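Local structure of cGAS/DncV-like nucleotidyltransferase in E. coli homolog (Elizabethkingia meningoseptica ATCC 13253 = NBRC 12535, 6E0M) at residues N52-R57 and R191-L196. The protein synthesizes cyclic nucleotide second messengers in response to phage infection, as the nucleotidyltransferase of a CBASS antiviral defence system. Residues are numbered along the deposited sequence; the frame is centred on the assembly and turned at random.
Sequences NNTNVR and RMVRIL. With DPO (diphosphate), chain B.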
ATOM      1  N   ASN A  52       0.991  -3.536  -5.715  1.00 12.86           N
ATOM      2  CA  ASN A  52       1.793  -2.471  -6.305  1.00 12.84           C
ATOM      3  C   ASN A  52       3.246  -2.859  -6.505  1.00 13.07           C
ATOM      4  O   ASN A  52       4.008  -2.070  -7.077  1.00 15.13           O
ATOM      5  CB  ASN A  52       1.663  -1.227  -5.435  1.00 15.32           C
ATOM      6  CG  ASN A  52       0.204  -0.855  -5.187  1.00 18.73           C
ATOM      7  OD1 ASN A  52      -0.611  -0.889  -6.096  1.00 21.02           O
ATOM      8  ND2 ASN A  52      -0.121  -0.499  -3.954  1.00 20.39           N
ATOM      9  N   ASN A  53       3.635  -4.057  -6.068  1.00 13.27           N
ATOM     10  CA  ASN A  53       4.994  -4.590  -6.216  1.00 13.77           C
ATOM     11  C   ASN A  53       6.029  -3.706  -5.521  1.00 12.66           C
ATOM     12  O   ASN A  53       7.080  -3.376  -6.075  1.00 13.84           O
ATOM     13  CB  ASN A  53       5.355  -4.797  -7.690  1.00 13.95           C
ATOM     14  CG  ASN A  53       6.460  -5.818  -7.882  1.00 15.20           C
ATOM     15  OD1 ASN A  53       6.616  -6.740  -7.068  1.00 18.44           O
ATOM     16  ND2 ASN A  53       7.225  -5.679  -8.967  1.00 16.89           N
ATOM     17  N   THR A  54       5.745  -3.353  -4.271  1.00 14.27           N
ATOM     18  CA  THR A  54       6.650  -2.502  -3.507  1.00 15.03           C
ATOM     19  C   THR A  54       7.158  -3.157  -2.225  1.00 14.82           C
ATOM     20  O   THR A  54       7.606  -2.454  -1.325  1.00 15.99           O
ATOM     21  CB  THR A  54       5.956  -1.178  -3.179  1.00 17.67           C
ATOM     22  OG1 THR A  54       4.750  -1.438  -2.460  1.00 20.19           O
ATOM     23  CG2 THR A  54       5.603  -0.407  -4.458  1.00 19.16           C
ATOM     24  N   ASN A  55       7.162  -4.483  -2.147  1.00 15.07           N
ATOM     25  CA  ASN A  55       7.669  -5.169  -0.963  1.00 16.48           C
ATOM     26  C   ASN A  55       9.190  -5.120  -0.912  1.00 18.30           C
ATOM     27  O   ASN A  55       9.861  -5.376  -1.913  1.00 17.81           O
ATOM     28  CB  ASN A  55       7.245  -6.638  -0.960  1.00 19.65           C
ATOM     29  CG  ASN A  55       5.828  -6.845  -0.528  1.00 23.24           C
ATOM     30  OD1 ASN A  55       5.401  -6.388   0.533  1.00 24.55           O
ATOM     31  ND2 ASN A  55       5.083  -7.558  -1.353  1.00 24.92           N
ATOM     32  N   VAL A  56       9.735  -4.820   0.268  1.00 15.48           N
ATOM     33  CA  VAL A  56      11.180  -4.805   0.449  1.00 16.72           C
ATOM     34  C   VAL A  56      11.631  -5.755   1.549  1.00 17.03           C
ATOM     35  O   VAL A  56      12.794  -5.730   1.944  1.00 20.68           O
ATOM     36  CB  VAL A  56      11.701  -3.380   0.711  1.00 16.33           C
ATOM     37  CG1 VAL A  56      11.274  -2.466  -0.418  1.00 17.16           C
ATOM     38  CG2 VAL A  56      11.189  -2.842   2.038  1.00 18.39           C
ATOM     39  N   ARG A  57      10.735  -6.593   2.048  1.00 19.42           N
ATOM     40  CA  ARG A  57      11.075  -7.569   3.070  1.00 22.90           C
ATOM     41  C   ARG A  57      10.691  -8.963   2.608  1.00 21.78           C
ATOM     42  O   ARG A  57       9.829  -9.143   1.742  1.00 24.55           O
ATOM     43  CB  ARG A  57      10.403  -7.232   4.402  1.00 26.69           C
ATOM     44  CG  ARG A  57      10.893  -5.907   4.960  1.00 33.31           C
ATOM     45  CD  ARG A  57      10.452  -5.677   6.374  1.00 37.66           C
ATOM     46  NE  ARG A  57      11.590  -5.394   7.247  1.00 40.93           N
ATOM     47  CZ  ARG A  57      11.485  -4.876   8.464  1.00 44.11           C
ATOM     48  NH1 ARG A  57      10.287  -4.577   8.947  1.00 46.01           N
ATOM     49  NH2 ARG A  57      12.570  -4.653   9.190  1.00 45.40           N
ATOM     50  N   ARG A 191      11.235   1.840  -7.971  1.00 11.41           N
ATOM     51  CA  ARG A 191      12.544   1.539  -7.416  1.00 12.44           C
ATOM     52  C   ARG A 191      12.930   2.546  -6.345  1.00 13.01           C
ATOM     53  O   ARG A 191      13.500   2.163  -5.315  1.00 12.28           O
ATOM     54  CB  ARG A 191      13.573   1.461  -8.532  1.00 13.35           C
ATOM     55  CG  ARG A 191      13.390   0.185  -9.340  1.00 14.11           C
ATOM     56  CD  ARG A 191      14.257   0.104 -10.568  1.00 14.30           C
ATOM     57  NE  ARG A 191      13.832  -1.013 -11.415  1.00 15.73           N
ATOM     58  CZ  ARG A 191      14.362  -1.343 -12.580  1.00 17.53           C
ATOM     59  NH1 ARG A 191      15.401  -0.678 -13.057  1.00 19.79           N
ATOM     60  NH2 ARG A 191      13.860  -2.353 -13.261  1.00 19.83           N
ATOM     61  N   MET A 192      12.575   3.826  -6.540  1.00 12.06           N
ATOM     62  CA  MET A 192      12.843   4.827  -5.509  1.00 11.24           C
ATOM     63  C   MET A 192      11.931   4.642  -4.312  1.00 10.22           C
ATOM     64  O   MET A 192      12.364   4.818  -3.170  1.00 12.41           O
ATOM     65  CB  MET A 192      12.703   6.247  -6.067  1.00 12.36           C
ATOM     66  CG  MET A 192      13.732   6.550  -7.150  1.00 13.57           C
ATOM     67  SD  MET A 192      15.405   6.622  -6.419  1.00 15.52           S
ATOM     68  CE  MET A 192      16.309   5.572  -7.576  1.00 16.84           C
ATOM     69  N   VAL A 193      10.669   4.288  -4.542  1.00 11.61           N
ATOM     70  CA  VAL A 193       9.796   3.955  -3.418  1.00 11.65           C
ATOM     71  C   VAL A 193      10.429   2.851  -2.581  1.00 11.58           C
ATOM     72  O   VAL A 193      10.465   2.919  -1.346  1.00 12.67           O
ATOM     73  CB  VAL A 193       8.399   3.563  -3.918  1.00 11.05           C
ATOM     74  CG1 VAL A 193       7.577   2.905  -2.813  1.00 13.02           C
ATOM     75  CG2 VAL A 193       7.670   4.791  -4.440  1.00 11.14           C
ATOM     76  N   ARG A 194      10.899   1.791  -3.244  1.00 12.33           N
ATOM     77  CA  ARG A 194      11.461   0.661  -2.504  1.00 11.11           C
ATOM     78  C   ARG A 194      12.687   1.071  -1.700  1.00 12.25           C
ATOM     79  O   ARG A 194      12.831   0.672  -0.539  1.00 13.31           O
ATOM     80  CB  ARG A 194      11.778  -0.491  -3.464  1.00 12.20           C
ATOM     81  CG  ARG A 194      10.528  -1.146  -4.054  1.00 11.80           C
ATOM     82  CD  ARG A 194      10.841  -2.332  -4.928  1.00 15.53           C
ATOM     83  NE  ARG A 194       9.830  -2.560  -5.946  1.00 16.00           N
ATOM     84  CZ  ARG A 194      10.032  -2.479  -7.257  1.00 14.23           C
ATOM     85  NH1 ARG A 194      11.212  -2.135  -7.748  1.00 15.03           N
ATOM     86  NH2 ARG A 194       9.030  -2.694  -8.078  1.00 14.24           N
ATOM     87  N   ILE A 195      13.585   1.867  -2.294  1.00 12.51           N
ATOM     88  CA  ILE A 195      14.753   2.341  -1.549  1.00 12.12           C
ATOM     89  C   ILE A 195      14.323   3.104  -0.295  1.00 13.16           C
ATOM     90  O   ILE A 195      14.865   2.902   0.802  1.00 14.19           O
ATOM     91  CB  ILE A 195      15.647   3.216  -2.441  1.00 13.30           C
ATOM     92  CG1 ILE A 195      16.327   2.368  -3.513  1.00 12.85           C
ATOM     93  CG2 ILE A 195      16.674   3.958  -1.591  1.00 15.42           C
ATOM     94  CD1 ILE A 195      16.946   3.196  -4.626  1.00 14.17           C
ATOM     95  N   LEU A 196      13.364   4.016  -0.445  1.00 11.48           N
ATOM     96  CA  LEU A 196      12.925   4.797   0.701  1.00 12.43           C
ATOM     97  C   LEU A 196      12.222   3.937   1.738  1.00 13.15           C
ATOM     98  O   LEU A 196      12.326   4.220   2.937  1.00 13.92           O
ATOM     99  CB  LEU A 196      12.038   5.939   0.236  1.00 13.21           C
ATOM    100  CG  LEU A 196      12.776   7.056  -0.505  1.00 15.01           C
ATOM    101  CD1 LEU A 196      11.741   8.057  -1.072  1.00 17.49           C
ATOM    102  CD2 LEU A 196      13.773   7.772   0.371  1.00 16.40           C
TER
HETATM  103  P1  DPO B 301      10.206  -6.287 -11.506  1.00 31.83           P
HETATM  104  O1  DPO B 301      11.545  -6.922 -11.796  1.00 37.11           O
HETATM  105  O2  DPO B 301       9.366  -7.188 -10.617  1.00 33.40           O
HETATM  106  O3  DPO B 301       9.462  -6.017 -12.804  1.00 36.56           O
HETATM  107  O4  DPO B 301      10.405  -4.867 -10.693  1.00 24.28           O
HETATM  108  P2  DPO B 301      10.753  -3.391 -11.310  1.00 21.44           P
HETATM  109  O5  DPO B 301      11.861  -2.829 -10.439  1.00 20.69           O
HETATM  110  O6  DPO B 301      11.182  -3.499 -12.761  1.00 22.87           O
HETATM  111  O7  DPO B 301       9.451  -2.596 -11.154  1.00 21.86           O
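Arg194 presents NE and NH2 together to the backbone carbonyl of Asn53: each nitrogen lies 2.9 Å from Asn53 O, and that oxygen deviates only 2° from the guanidinium plane. Both bonds are clearly bent, as expected when two donors converge on one acceptor. The nearly straight arginine chain runs alongside the loop, and Val56 sets CG1 on its root, 3.7 Å from Arg194 CB. This is the closely packed part; the Thr54 CG2 to Val193 CG1 contact, 4.2 Å, is looser although both residues are buried. The loop follows helix 48-52, which carries residues of the probable GTP site, and Asn53, just past that helix, has positive phi. The contact joins this loop of the nucleotidyltransferase domain, which leads to strand 62-68, to helix 188-205. Toward the diphosphate the two segments touch less directly, and the anion bridges them. Arg194 NH2 reaches its O7 at 3.1 Å in a nearly straight bond (178°), while NH1 shares O5 with Arg191 NE and also donates to Ser12 O. With Asn53 CG turned away from the backbone N (chi1 -157°), ND2 extends to diphosphate O2 at 3.1 Å. Arg187 adds a further donor to the anion.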